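Local coordinates for protein putative hydrolase (Chloroflexus aurantiacus J-10-fl, PDB 3CMN) that is a putative, mainly helical hydrolase, probably a zincin-like metallopeptidase that would cleave peptide bonds with a bound metal, at residues A[18-23]-A[96-101]; A[42-47]-A[176-181]; A[203-208]-A[254-259]; A[349-352]-A[357-360]. All coordinates share one frame; numbering follows the deposited sequence.

Interaction 1 of 4, residues A[18-23]-A[96-101]; sequences IDWEQA and PIEEMY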
# COMPACT_ATOMS: atom_id res chain seq x y z
N ILE A 18 -4.54 -23.03 12.39
CA ILE A 18 -3.78 -22.03 13.12
C ILE A 18 -4.53 -21.55 14.34
O ILE A 18 -5.73 -21.29 14.28
CB ILE A 18 -3.51 -20.80 12.23
CG1 ILE A 18 -2.81 -21.24 10.95
CG2 ILE A 18 -2.67 -19.77 13.00
CD1 ILE A 18 -2.76 -20.17 9.89
N ASP A 19 -3.82 -21.45 15.45
CA ASP A 19 -4.43 -20.97 16.68
C ASP A 19 -4.29 -19.45 16.66
O ASP A 19 -3.25 -18.90 17.04
CB ASP A 19 -3.72 -21.53 17.90
CG ASP A 19 -4.35 -21.07 19.19
OD1 ASP A 19 -4.98 -20.00 19.19
OD2 ASP A 19 -4.19 -21.77 20.20
N TRP A 20 -5.35 -18.78 16.22
CA TRP A 20 -5.34 -17.33 16.12
C TRP A 20 -5.32 -16.55 17.42
O TRP A 20 -5.04 -15.36 17.43
CB TRP A 20 -6.49 -16.87 15.23
CG TRP A 20 -6.20 -17.15 13.80
CD1 TRP A 20 -6.73 -18.15 13.03
CD2 TRP A 20 -5.22 -16.49 12.99
NE1 TRP A 20 -6.13 -18.15 11.79
CE2 TRP A 20 -5.20 -17.14 11.74
CE3 TRP A 20 -4.35 -15.41 13.20
CZ2 TRP A 20 -4.35 -16.75 10.70
CZ3 TRP A 20 -3.51 -15.02 12.17
CH2 TRP A 20 -3.52 -15.70 10.94
N GLU A 21 -5.62 -17.21 18.53
CA GLU A 21 -5.58 -16.49 19.79
C GLU A 21 -4.17 -16.55 20.34
O GLU A 21 -3.76 -15.71 21.14
CB GLU A 21 -6.61 -17.06 20.76
CG GLU A 21 -7.89 -16.21 20.74
CD GLU A 21 -9.12 -16.94 21.22
OE1 GLU A 21 -9.13 -17.42 22.38
OE2 GLU A 21 -10.09 -17.02 20.43
N GLN A 22 -3.40 -17.53 19.89
CA GLN A 22 -2.01 -17.63 20.29
C GLN A 22 -1.31 -16.58 19.44
O GLN A 22 -0.42 -15.87 19.91
CB GLN A 22 -1.44 -19.02 19.98
CG GLN A 22 0.06 -19.05 20.07
CD GLN A 22 0.56 -18.66 21.44
OE1 GLN A 22 0.39 -19.40 22.40
NE2 GLN A 22 1.17 -17.48 21.54
N ALA A 23 -1.73 -16.49 18.18
CA ALA A 23 -1.18 -15.54 17.24
C ALA A 23 -1.42 -14.11 17.74
O ALA A 23 -0.51 -13.29 17.77
CB ALA A 23 -1.82 -15.73 15.87
N PRO A 96 -8.02 -19.34 2.48
CA PRO A 96 -7.81 -20.29 1.38
C PRO A 96 -6.94 -21.48 1.79
O PRO A 96 -7.03 -22.55 1.20
CB PRO A 96 -7.13 -19.43 0.31
CG PRO A 96 -7.71 -18.07 0.56
CD PRO A 96 -7.65 -17.97 2.07
N ILE A 97 -6.10 -21.28 2.80
CA ILE A 97 -5.21 -22.34 3.27
C ILE A 97 -5.86 -23.16 4.37
O ILE A 97 -5.65 -24.37 4.46
CB ILE A 97 -3.87 -21.75 3.80
CG1 ILE A 97 -3.09 -21.08 2.66
CG2 ILE A 97 -3.03 -22.86 4.43
CD1 ILE A 97 -2.75 -22.01 1.50
N GLU A 98 -6.66 -22.52 5.22
CA GLU A 98 -7.30 -23.22 6.31
C GLU A 98 -8.47 -24.09 5.89
O GLU A 98 -8.79 -25.07 6.56
CB GLU A 98 -7.74 -22.22 7.38
CG GLU A 98 -6.57 -21.74 8.24
CD GLU A 98 -7.00 -20.92 9.42
OE1 GLU A 98 -7.36 -19.75 9.23
OE2 GLU A 98 -6.99 -21.46 10.55
N GLU A 99 -9.11 -23.73 4.77
CA GLU A 99 -10.23 -24.50 4.24
C GLU A 99 -9.63 -25.71 3.53
O GLU A 99 -9.96 -26.86 3.80
CB GLU A 99 -11.02 -23.67 3.23
CG GLU A 99 -11.74 -22.48 3.82
CD GLU A 99 -12.49 -21.69 2.77
OE1 GLU A 99 -12.68 -22.22 1.65
OE2 GLU A 99 -12.92 -20.56 3.07
N MET A 100 -8.71 -25.40 2.62
CA MET A 100 -8.00 -26.38 1.84
C MET A 100 -7.30 -27.39 2.75
O MET A 100 -6.93 -28.48 2.31
CB MET A 100 -6.97 -25.64 0.99
CG MET A 100 -6.05 -26.47 0.14
SD MET A 100 -4.87 -25.36 -0.61
CE MET A 100 -5.97 -24.32 -1.58
N TYR A 101 -7.12 -27.03 4.01
CA TYR A 101 -6.48 -27.91 4.97
C TYR A 101 -7.47 -28.96 5.45
O TYR A 101 -7.10 -30.12 5.67
CB TYR A 101 -5.96 -27.10 6.16
CG TYR A 101 -5.41 -27.97 7.26
CD1 TYR A 101 -4.37 -28.86 7.01
CD2 TYR A 101 -5.94 -27.92 8.55
CE1 TYR A 101 -3.86 -29.68 8.02
CE2 TYR A 101 -5.44 -28.74 9.57
CZ TYR A 101 -4.40 -29.62 9.30
OH TYR A 101 -3.89 -30.42 10.31
O HOH W 1 -8.27 -21.98 13.41
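With CG of Glu98 set anti to its own carbonyl carbon (chi1 -77°) and the chain extended beyond it, the carboxylate reaches from helix 95-102 to Ile18 and Trp20. The indole of Trp20 turns to meet it, its CG likewise lying beside the backbone N (chi1 -74°). The straighter of the two direct bonds runs from Trp20 NE1 to Glu98 OE1 at 3.3 Å, with an N-H...O angle of 162°. Glu98 sits at the edge of the indole, so the N-H is used close to the ring plane, although OE1 receives it from above the plane of the carboxylate. The second oxygen faces the backbone of Ile18: Ile18 N gives a weak bond to Glu98 OE2 at 3.4 Å. A water adds a third link, donating to Ile18 O at 2.8 Å and to Glu98 OE2 at 3.2 Å. One carboxylate thus ties together the N-H and, through the water, the C=O of Ile18 as well as the indole N-H. Over one face of the indole lies Ile18 CG2, 3.9 Å above the plane and displaced toward the rim. Asp19, between Ile18 and Trp20 in the chain, is the N-cap of helix 20-31; its OD1 accepts from Glu21 N at 2.9 Å and from Gln22 N at 3.0 Å, fixing the first turn from which Trp20 projects. This is a surface contact, joining the start of helix 20-31 to helix 95-102. Trp20 also meets Phe94 and touches Phe90 on helix 79-92, while Ile127 of helix 120-135 packs against both Ile18 and Trp20.

Interaction 2 of 4, residues A[42-47]-A[176-181]; sequences AFRREQ and DFRLWI
Arg44 and Arg178 lay their guanidinium groups flat on each other, centres 3.9 Å apart and planes 9° apart. This is the tightly packed part of the contact: Arg44 NH1 lies over the Arg178 face, 3.4 Å from Arg178 NE, and two donors meet there without bonding. Gln47 helps to fix the rotation of the Arg44 guanidinium, because Arg44 NH1 donates to Gln47 OE1 at 2.9 Å, in the carbonyl plane and on a lone pair. The Gln47 amide also packs on the aliphatic part of Arg178, with Gln47 OE1 3.6 Å from Arg178 CD. Surrounding acids probably offset the like charges: Arg178 NH2 forms a salt bridge with Glu160, and Arg44 NH2 one with Asp174, which also accepts from Gln47 NE2. The looser side is that of Arg44, which is partly exposed; Phe43 CE1 lies 3.5 Å above the plane of its other face, toward the rim, and Phe43 itself is exposed. Arg178 and Gln47, by contrast, are buried. The contact joins helix 41-63 to helix 174-193, which farther along carries an HExxH pattern consistent with a zincin. Helix 160-169 flanks Arg178 through Ala164, and Tyr48 and Met51 of helix 41-63 continue the packing against it.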
# COMPACT_ATOMS: atom_id res chain seq x y z
N ALA A 42 -4.99 14.29 20.49
CA ALA A 42 -5.83 15.43 20.12
C ALA A 42 -5.25 16.34 19.04
O ALA A 42 -5.89 16.54 18.00
CB ALA A 42 -6.17 16.24 21.35
N PHE A 43 -4.07 16.91 19.24
CA PHE A 43 -3.58 17.77 18.17
C PHE A 43 -3.09 17.01 16.94
O PHE A 43 -3.05 17.57 15.84
CB PHE A 43 -2.56 18.82 18.69
CG PHE A 43 -1.15 18.31 18.94
CD1 PHE A 43 -0.41 17.70 17.94
CD2 PHE A 43 -0.52 18.59 20.16
CE1 PHE A 43 0.94 17.38 18.13
CE2 PHE A 43 0.83 18.27 20.37
CZ PHE A 43 1.57 17.66 19.34
N ARG A 44 -2.75 15.74 17.10
CA ARG A 44 -2.33 14.95 15.95
C ARG A 44 -3.56 14.70 15.05
O ARG A 44 -3.46 14.74 13.83
CB ARG A 44 -1.69 13.62 16.39
CG ARG A 44 -0.27 13.74 16.96
CD ARG A 44 0.72 14.38 15.97
NE ARG A 44 2.07 14.48 16.56
CZ ARG A 44 3.08 15.17 16.06
NH1 ARG A 44 2.96 15.86 14.93
NH2 ARG A 44 4.25 15.15 16.68
N ARG A 45 -4.72 14.47 15.66
CA ARG A 45 -5.95 14.27 14.91
C ARG A 45 -6.23 15.55 14.12
O ARG A 45 -6.67 15.49 12.97
CB ARG A 45 -7.14 14.01 15.84
CG ARG A 45 -6.96 12.88 16.83
CD ARG A 45 -8.26 12.54 17.57
NE ARG A 45 -9.04 11.55 16.83
CZ ARG A 45 -9.71 11.81 15.71
NH1 ARG A 45 -9.72 13.03 15.21
NH2 ARG A 45 -10.33 10.83 15.07
N GLU A 46 -5.99 16.70 14.74
CA GLU A 46 -6.19 18.00 14.10
C GLU A 46 -5.31 18.09 12.86
O GLU A 46 -5.78 18.41 11.77
CB GLU A 46 -5.78 19.16 15.02
CG GLU A 46 -6.67 19.42 16.23
CD GLU A 46 -7.91 20.23 15.89
OE1 GLU A 46 -8.56 20.74 16.83
OE2 GLU A 46 -8.24 20.35 14.69
N GLN A 47 -4.03 17.82 13.06
CA GLN A 47 -3.05 17.89 12.00
C GLN A 47 -3.45 17.04 10.81
O GLN A 47 -3.58 17.54 9.69
CB GLN A 47 -1.69 17.46 12.54
CG GLN A 47 -0.51 17.67 11.62
CD GLN A 47 0.78 17.17 12.24
OE1 GLN A 47 0.74 16.41 13.22
NE2 GLN A 47 1.91 17.56 11.67
N ASP A 176 6.37 18.48 7.43
CA ASP A 176 6.59 18.00 6.07
C ASP A 176 6.46 16.49 5.89
O ASP A 176 5.85 16.03 4.91
CB ASP A 176 7.95 18.48 5.57
CG ASP A 176 7.95 19.96 5.23
OD1 ASP A 176 7.11 20.70 5.79
OD2 ASP A 176 8.78 20.38 4.41
N PHE A 177 7.03 15.72 6.81
CA PHE A 177 6.95 14.28 6.71
C PHE A 177 5.51 13.76 6.84
O PHE A 177 5.10 12.88 6.11
CB PHE A 177 7.83 13.61 7.75
CG PHE A 177 7.85 12.12 7.64
CD1 PHE A 177 8.09 11.49 6.41
CD2 PHE A 177 7.66 11.33 8.76
CE1 PHE A 177 8.12 10.10 6.30
CE2 PHE A 177 7.69 9.93 8.67
CZ PHE A 177 7.92 9.32 7.43
N ARG A 178 4.75 14.33 7.78
CA ARG A 178 3.38 13.89 7.96
C ARG A 178 2.46 14.31 6.83
O ARG A 178 1.44 13.67 6.59
CB ARG A 178 2.86 14.36 9.32
CG ARG A 178 3.48 13.56 10.45
CD ARG A 178 3.04 14.07 11.79
NE ARG A 178 3.66 13.29 12.86
CZ ARG A 178 4.95 13.32 13.15
NH1 ARG A 178 5.78 14.10 12.46
NH2 ARG A 178 5.41 12.57 14.14
N LEU A 179 2.80 15.39 6.14
CA LEU A 179 1.99 15.82 5.00
C LEU A 179 2.38 14.89 3.86
O LEU A 179 1.54 14.50 3.05
CB LEU A 179 2.28 17.27 4.60
CG LEU A 179 1.56 17.71 3.30
CD1 LEU A 179 0.05 17.56 3.49
CD2 LEU A 179 1.93 19.15 2.95
N TRP A 180 3.65 14.51 3.82
CA TRP A 180 4.16 13.61 2.81
C TRP A 180 3.41 12.28 2.93
O TRP A 180 2.97 11.71 1.94
CB TRP A 180 5.66 13.38 3.01
CG TRP A 180 6.26 12.41 2.03
CD1 TRP A 180 6.73 12.70 0.78
CD2 TRP A 180 6.43 10.99 2.21
NE1 TRP A 180 7.18 11.55 0.17
CE2 TRP A 180 7.01 10.49 1.02
CE3 TRP A 180 6.15 10.10 3.25
CZ2 TRP A 180 7.32 9.13 0.84
CZ3 TRP A 180 6.46 8.75 3.08
CH2 TRP A 180 7.04 8.28 1.88
N ILE A 181 3.27 11.82 4.17
CA ILE A 181 2.59 10.57 4.48
C ILE A 181 1.11 10.63 4.15
O ILE A 181 0.54 9.68 3.62
CB ILE A 181 2.78 10.21 5.97
CG1 ILE A 181 4.18 9.63 6.15
CG2 ILE A 181 1.71 9.23 6.43
CD1 ILE A 181 4.56 9.40 7.57

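Interaction 3 of 4, residues A[203-208]-A[254-259]; sequences RELLEQ and FDRIQA
The backbones of helices 197-210 and 248-279 come nearest at Leu205 and Ile257, whose CA atoms are 6.8 Å apart. Leu205 carries the contact, its side chain setting out toward the other helix and its two methyl branches divided between two neighbours. CD1 takes the Ile257 side: Leu205 CD1 touches Ile257 CG1 at 3.6 Å and also comes within 3.8 Å of Ile257 N. The two side chains run antiparallel alongside one another, and the base of the leucine also takes part, with Leu205 CB 3.8 Å from Ile257 CG1. In Ile257, CG1 lies anti to the carbonyl carbon (chi1 -66°), a setting that swings this branch across to the leucine although the CB itself does not face it. The other methyl turns to the aliphatic part of Arg256, where Leu205 CD2 rests 3.9 Å from Arg256 CD and 4.1 Å from Arg256 CB. These two side chains cross at about a right angle. The arginine stays extended from CG to NE, carrying its charged end past the leucine to the exposed margin, where NH1 bonds to the hydroxyl of Tyr201, one turn before Leu205 on the same helix. Leu205 and Ile257 are buried, so the contact is an apolar helix-to-helix seam bordered by one arginine. Beyond it, Leu310 and Leu312 of a loop pack on Ile257, and Leu312 also touches Phe254 of the long helix 248-279.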
# COMPACT_ATOMS: atom_id res chain seq x y z
N ARG A 203 -9.27 -8.91 -6.25
CA ARG A 203 -9.88 -10.07 -5.62
C ARG A 203 -9.93 -11.22 -6.63
O ARG A 203 -9.79 -12.38 -6.25
CB ARG A 203 -11.28 -9.76 -5.10
CG ARG A 203 -11.29 -9.32 -3.65
CD ARG A 203 -12.71 -9.22 -3.09
NE ARG A 203 -13.38 -7.97 -3.43
CZ ARG A 203 -13.08 -6.79 -2.89
NH1 ARG A 203 -12.12 -6.69 -1.97
NH2 ARG A 203 -13.72 -5.70 -3.29
N GLU A 204 -10.12 -10.89 -7.90
CA GLU A 204 -10.16 -11.90 -8.95
C GLU A 204 -8.82 -12.64 -9.00
O GLU A 204 -8.78 -13.86 -8.97
CB GLU A 204 -10.42 -11.28 -10.33
CG GLU A 204 -11.83 -10.74 -10.54
CD GLU A 204 -11.96 -9.97 -11.85
OE1 GLU A 204 -11.72 -10.55 -12.92
OE2 GLU A 204 -12.31 -8.78 -11.80
N LEU A 205 -7.74 -11.87 -9.08
CA LEU A 205 -6.39 -12.43 -9.15
C LEU A 205 -6.06 -13.35 -7.99
O LEU A 205 -5.34 -14.33 -8.15
CB LEU A 205 -5.34 -11.31 -9.19
CG LEU A 205 -5.39 -10.29 -10.32
CD1 LEU A 205 -4.16 -9.39 -10.25
CD2 LEU A 205 -5.44 -11.01 -11.65
N LEU A 206 -6.58 -13.02 -6.81
CA LEU A 206 -6.33 -13.83 -5.63
C LEU A 206 -7.04 -15.16 -5.76
O LEU A 206 -6.44 -16.21 -5.53
CB LEU A 206 -6.81 -13.10 -4.38
CG LEU A 206 -6.08 -11.78 -4.11
CD1 LEU A 206 -6.73 -11.09 -2.92
CD2 LEU A 206 -4.60 -12.04 -3.84
N GLU A 207 -8.31 -15.11 -6.15
CA GLU A 207 -9.08 -16.34 -6.34
C GLU A 207 -8.36 -17.23 -7.34
O GLU A 207 -8.20 -18.42 -7.11
CB GLU A 207 -10.48 -16.02 -6.87
CG GLU A 207 -11.34 -15.16 -5.95
CD GLU A 207 -11.79 -15.90 -4.70
OE1 GLU A 207 -11.45 -17.09 -4.56
OE2 GLU A 207 -12.49 -15.28 -3.86
N GLN A 208 -7.92 -16.63 -8.44
CA GLN A 208 -7.21 -17.35 -9.48
C GLN A 208 -6.05 -18.17 -8.89
O GLN A 208 -6.07 -19.41 -8.94
CB GLN A 208 -6.67 -16.36 -10.52
CG GLN A 208 -5.97 -16.99 -11.71
CD GLN A 208 -6.93 -17.39 -12.82
OE1 GLN A 208 -7.50 -16.53 -13.50
NE2 GLN A 208 -7.10 -18.69 -13.01
N PHE A 254 0.87 -14.44 -10.91
CA PHE A 254 1.88 -13.66 -10.21
C PHE A 254 2.29 -12.45 -11.03
O PHE A 254 2.37 -11.34 -10.52
CB PHE A 254 3.13 -14.52 -9.93
CG PHE A 254 2.90 -15.64 -8.94
CD1 PHE A 254 1.70 -15.75 -8.25
CD2 PHE A 254 3.90 -16.59 -8.72
CE1 PHE A 254 1.49 -16.78 -7.34
CE2 PHE A 254 3.70 -17.63 -7.81
CZ PHE A 254 2.50 -17.73 -7.12
N ASP A 255 2.52 -12.68 -12.32
CA ASP A 255 2.93 -11.63 -13.24
C ASP A 255 1.96 -10.45 -13.17
O ASP A 255 2.38 -9.30 -13.12
CB ASP A 255 2.97 -12.20 -14.66
CG ASP A 255 3.88 -11.41 -15.58
OD1 ASP A 255 3.79 -10.16 -15.60
OD2 ASP A 255 4.69 -12.05 -16.29
N ARG A 256 0.67 -10.76 -13.18
CA ARG A 256 -0.38 -9.75 -13.11
C ARG A 256 -0.41 -9.02 -11.76
O ARG A 256 -0.46 -7.80 -11.71
CB ARG A 256 -1.75 -10.39 -13.36
CG ARG A 256 -2.06 -10.68 -14.83
CD ARG A 256 -3.47 -11.23 -14.97
NE ARG A 256 -3.84 -11.53 -16.36
CZ ARG A 256 -4.43 -10.67 -17.19
NH1 ARG A 256 -4.73 -9.43 -16.79
NH2 ARG A 256 -4.73 -11.05 -18.42
N ILE A 257 -0.39 -9.79 -10.67
CA ILE A 257 -0.41 -9.21 -9.33
C ILE A 257 0.81 -8.30 -9.19
O ILE A 257 0.72 -7.19 -8.67
CB ILE A 257 -0.36 -10.31 -8.24
CG1 ILE A 257 -1.64 -11.14 -8.29
CG2 ILE A 257 -0.17 -9.68 -6.85
CD1 ILE A 257 -1.60 -12.39 -7.43
N GLN A 258 1.95 -8.80 -9.67
CA GLN A 258 3.18 -8.04 -9.62
C GLN A 258 3.09 -6.76 -10.44
O GLN A 258 3.50 -5.70 -9.97
CB GLN A 258 4.34 -8.91 -10.12
CG GLN A 258 4.79 -9.94 -9.10
CD GLN A 258 5.77 -10.94 -9.67
OE1 GLN A 258 6.60 -10.60 -10.51
NE2 GLN A 258 5.69 -12.19 -9.20
N ALA A 259 2.56 -6.84 -11.66
CA ALA A 259 2.44 -5.65 -12.49
C ALA A 259 1.46 -4.63 -11.90
O ALA A 259 1.66 -3.44 -12.02
CB ALA A 259 2.03 -6.04 -13.91

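Interaction 4 of 4, residues A[349-352]-A[357-360]; sequences MDEI and QWIV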
# COMPACT_ATOMS: atom_id res chain seq x y z
N MET A 349 4.53 -6.98 -16.87
CA MET A 349 5.81 -6.66 -16.24
C MET A 349 6.76 -6.23 -17.36
O MET A 349 7.60 -5.35 -17.17
CB MET A 349 6.36 -7.86 -15.47
CG MET A 349 5.87 -7.92 -14.02
SD MET A 349 6.17 -6.39 -13.10
CE MET A 349 7.90 -6.24 -13.32
N ASP A 350 6.61 -6.86 -18.52
CA ASP A 350 7.43 -6.53 -19.68
C ASP A 350 7.22 -5.08 -20.11
O ASP A 350 8.18 -4.33 -20.28
CB ASP A 350 7.07 -7.44 -20.85
CG ASP A 350 7.93 -8.69 -20.89
OD1 ASP A 350 9.17 -8.56 -20.94
OD2 ASP A 350 7.36 -9.80 -20.87
N GLU A 351 5.95 -4.69 -20.27
CA GLU A 351 5.63 -3.32 -20.68
C GLU A 351 6.17 -2.33 -19.65
O GLU A 351 6.54 -1.21 -20.00
CB GLU A 351 4.12 -3.17 -20.86
CG GLU A 351 3.61 -4.00 -22.04
CD GLU A 351 2.09 -4.03 -22.15
OE1 GLU A 351 1.43 -4.48 -21.19
OE2 GLU A 351 1.56 -3.61 -23.21
N ILE A 352 6.21 -2.73 -18.38
CA ILE A 352 6.74 -1.87 -17.34
C ILE A 352 8.24 -1.67 -17.58
O ILE A 352 8.79 -0.61 -17.29
CB ILE A 352 6.48 -2.48 -15.93
CG1 ILE A 352 5.16 -1.95 -15.39
CG2 ILE A 352 7.62 -2.15 -14.97
CD1 ILE A 352 4.73 -2.57 -14.08
N GLN A 357 6.19 -0.45 -25.59
CA GLN A 357 5.26 -1.52 -25.94
C GLN A 357 3.85 -1.14 -25.51
O GLN A 357 2.88 -1.34 -26.24
CB GLN A 357 5.66 -2.83 -25.24
CG GLN A 357 5.86 -4.02 -26.18
CD GLN A 357 6.02 -5.34 -25.43
OE1 GLN A 357 5.08 -5.85 -24.82
NE2 GLN A 357 7.23 -5.89 -25.47
N TRP A 358 3.74 -0.59 -24.30
CA TRP A 358 2.45 -0.21 -23.75
C TRP A 358 1.83 0.97 -24.51
O TRP A 358 0.62 0.97 -24.78
CB TRP A 358 2.60 0.17 -22.28
CG TRP A 358 1.30 0.47 -21.61
CD1 TRP A 358 0.43 -0.43 -21.06
CD2 TRP A 358 0.72 1.77 -21.41
NE1 TRP A 358 -0.65 0.23 -20.52
CE2 TRP A 358 -0.50 1.58 -20.72
CE3 TRP A 358 1.11 3.08 -21.74
CZ2 TRP A 358 -1.33 2.64 -20.35
CZ3 TRP A 358 0.29 4.14 -21.37
CH2 TRP A 358 -0.92 3.91 -20.68
N ILE A 359 2.65 1.96 -24.83
CA ILE A 359 2.16 3.14 -25.54
C ILE A 359 1.59 2.72 -26.89
O ILE A 359 0.52 3.18 -27.29
CB ILE A 359 3.29 4.20 -25.70
CG1 ILE A 359 3.70 4.70 -24.31
CG2 ILE A 359 2.82 5.38 -26.56
CD1 ILE A 359 4.74 5.80 -24.31
N VAL A 360 2.29 1.82 -27.56
CA VAL A 360 1.84 1.32 -28.85
C VAL A 360 0.52 0.57 -28.69
O VAL A 360 -0.46 0.84 -29.40
CB VAL A 360 2.90 0.39 -29.47
CG1 VAL A 360 2.37 -0.25 -30.74
CG2 VAL A 360 4.16 1.17 -29.77
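Glu351 meets both Gln357 and Trp358 with the length of its side chain, and in each case the two side chains cross at about a right angle. At its base, Glu351 CB lies 3.9 Å from Trp358 CB, where the backbones also approach, the CA atoms of these residues being 5.4 Å apart. Farther along the side chain, Glu351 CG touches the amide oxygen Gln357 OE1 at 3.6 Å and Gln357 CB at 4.0 Å. The carboxylate comes beside the backbone of Trp358, placing Glu351 OE2 3.6 Å from Trp358 CA and 4.0 Å from Trp358 CD1; its plane stands 67° from that of the indole. These are van der Waals approaches, and the polar ends find their partners in the next shell. Glu351 OE2 forms a salt bridge with Arg361 NE, while OE1 accepts from Ser348 N just ahead of helix 349-353, so both oxygens of this buried acid are engaged and its rotation is held. The indole leads off from the contact, with CG of Trp358 anti to the backbone N (chi1 -175°), and its NE1 donates to Asn345 O. Pro347 and Val339 touch the same side chain, and Phe323 meets it edge-to-face. Two short consecutive helices, 349-353 and 355-363, thus meet at a sharp corner, set against helix 319-331 through Ile359 and against helix 248-279 through Met349 and Ile352.

From the N terminus, interaction 1 closes a loop of 72 residues by bringing the start of helix 20-31 to helix 95-102. Interaction 2 opens within that loop, on the next helix, 41-63, and closes beyond it at helix 174-193, so the two cross along the chain while their centres stay 37 Å apart. Interactions 3 and 4 follow in series. Interaction 3 joins helix 197-210, the one after 174-193, to the long helix 248-279 across 45 residues, many of them not modelled, on the opposite side of the chain's centre from interaction 2. Interaction 4 joins helices 349-353 and 355-363 and touches interaction 3, with Met349 CG 3.4 Å from Asp255 OD1.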